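Local coordinates for bifunctional GH43-CE protein (Bacteroides eggerthii, PDB 6MLY), which probably acts on xylan as a beta-xylosidase through its GH43 domain and carries a second domain of the carbohydrate esterase type, at residues G252-V255 / R261-A264. Sequence-based numbering, arbitrary orientation.
Sequences GGLV and RWFA
The edge of the six-membered ring of Trp262 meets Leu254: CB of Leu254 lies near the ring plane, 3.9 Å from Trp262 CZ3, while Val255 O approaches Trp262 CE3 obliquely. Trp284, from a nearby loop, packs edge-to-face with the same indole and also touches Leu254. With Trp262 CG anti to its own carbonyl carbon (chi1 -72°) and the ring turned by a chi2 of 88°, CE3 and CZ3 face the neighbouring strand. The phenyl group of Phe263, on the other side of the sheet, leads away from Val255 and packs on Leu303; its CB stays near, 3.9 Å from Val255 O and 4.2 Å from Val255 CG1.

Between these two faces of the sheet the backbones run antiparallel. Val255 and Phe263 form the hydrogen-bonded pair: Val255 N donates to Phe263 O (3.1 Å) and Phe263 N to Val255 O (3.0 Å). Leu254 and Ala264 make up the adjoining non-hydrogen-bonded pair, both on the face that carries Trp262. Here CA-H...O contacts accompany the pairing, from Ala264 CA to Gly253 O at 3.5 Å and from Leu254 CA to Phe263 O. Arg261, at the turn end, points its guanidinium away from the partner strand and forms a salt bridge with Asp259.

Strand 275-282 continues the sheet beyond 262-269, with Trp262 and Ala264 bonded through their backbones to Val282 and Val280. The pairing is that of a beta hairpin, forming two neighbouring strands of an antiparallel blade in the five-bladed beta-propeller characteristic of family GH43.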
loop_
_atom_site.group_PDB
_atom_site.type_symbol
_atom_site.label_atom_id
_atom_site.label_comp_id
_atom_site.label_asym_id
_atom_site.label_seq_id
_atom_site.Cartn_x
_atom_site.Cartn_y
_atom_site.Cartn_z
ATOM N N GLY A 252 16.345 23.454 -1.344
ATOM C CA GLY A 252 16.233 24.022 -0.011
ATOM C C GLY A 252 17.102 25.261 0.133
ATOM O O GLY A 252 17.444 25.913 -0.857
ATOM N N GLY A 253 17.460 25.571 1.382
ATOM C CA GLY A 253 18.315 26.699 1.721
ATOM C C GLY A 253 19.017 26.478 3.050
ATOM O O GLY A 253 19.020 25.351 3.567
ATOM N N LEU A 254 19.596 27.558 3.595
ATOM C CA LEU A 254 20.347 27.530 4.850
ATOM C C LEU A 254 19.433 27.904 6.018
ATOM O O LEU A 254 18.499 28.681 5.862
ATOM C CB LEU A 254 21.513 28.518 4.765
ATOM C CG LEU A 254 22.650 28.117 3.829
ATOM C CD1 LEU A 254 23.627 29.269 3.645
ATOM C CD2 LEU A 254 23.367 26.880 4.348
ATOM N N VAL A 255 19.732 27.329 7.185
ATOM C CA VAL A 255 19.199 27.772 8.464
ATOM C C VAL A 255 20.290 27.576 9.516
ATOM O O VAL A 255 21.011 26.583 9.487
ATOM C CB VAL A 255 17.916 27.027 8.872
ATOM C CG1 VAL A 255 18.113 25.518 8.883
ATOM C CG2 VAL A 255 17.408 27.512 10.221
ATOM N N ARG A 261 25.576 26.894 14.771
ATOM C CA ARG A 261 25.700 25.709 13.911
ATOM C C ARG A 261 24.828 25.907 12.665
ATOM O O ARG A 261 23.727 26.449 12.760
ATOM C CB ARG A 261 25.277 24.436 14.652
ATOM C CG ARG A 261 26.246 23.983 15.733
ATOM C CD ARG A 261 25.626 22.914 16.611
ATOM N NE ARG A 261 24.490 23.436 17.359
ATOM C CZ ARG A 261 23.543 22.690 17.914
ATOM N NH1 ARG A 261 23.544 21.377 17.744
ATOM N NH2 ARG A 261 22.595 23.267 18.632
ATOM N N TRP A 262 25.325 25.445 11.511
ATOM C CA TRP A 262 24.613 25.582 10.242
ATOM C C TRP A 262 24.102 24.221 9.739
ATOM O O TRP A 262 24.694 23.154 9.987
ATOM C CB TRP A 262 25.496 26.290 9.210
ATOM C CG TRP A 262 25.681 27.747 9.495
ATOM C CD1 TRP A 262 26.640 28.315 10.282
ATOM C CD2 TRP A 262 24.877 28.831 8.998
ATOM N NE1 TRP A 262 26.493 29.677 10.301
ATOM C CE2 TRP A 262 25.421 30.023 9.524
ATOM C CE3 TRP A 262 23.758 28.915 8.159
ATOM C CZ2 TRP A 262 24.879 31.276 9.245
ATOM C CZ3 TRP A 262 23.228 30.156 7.879
ATOM C CH2 TRP A 262 23.783 31.319 8.417
ATOM N N PHE A 263 22.969 24.290 9.029
ATOM C CA PHE A 263 22.289 23.157 8.437
ATOM C C PHE A 263 21.728 23.570 7.073
ATOM O O PHE A 263 21.428 24.741 6.851
ATOM C CB PHE A 263 21.167 22.674 9.361
ATOM C CG PHE A 263 21.641 22.037 10.643
ATOM C CD1 PHE A 263 21.864 22.801 11.777
ATOM C CD2 PHE A 263 21.867 20.670 10.712
ATOM C CE1 PHE A 263 22.303 22.212 12.953
ATOM C CE2 PHE A 263 22.305 20.083 11.890
ATOM C CZ PHE A 263 22.524 20.854 13.008
ATOM N N ALA A 264 21.602 22.594 6.170
ATOM C CA ALA A 264 20.894 22.755 4.903
ATOM C C ALA A 264 19.608 21.929 4.952
ATOM O O ALA A 264 19.679 20.709 5.061
ATOM C CB ALA A 264 21.769 22.314 3.759
#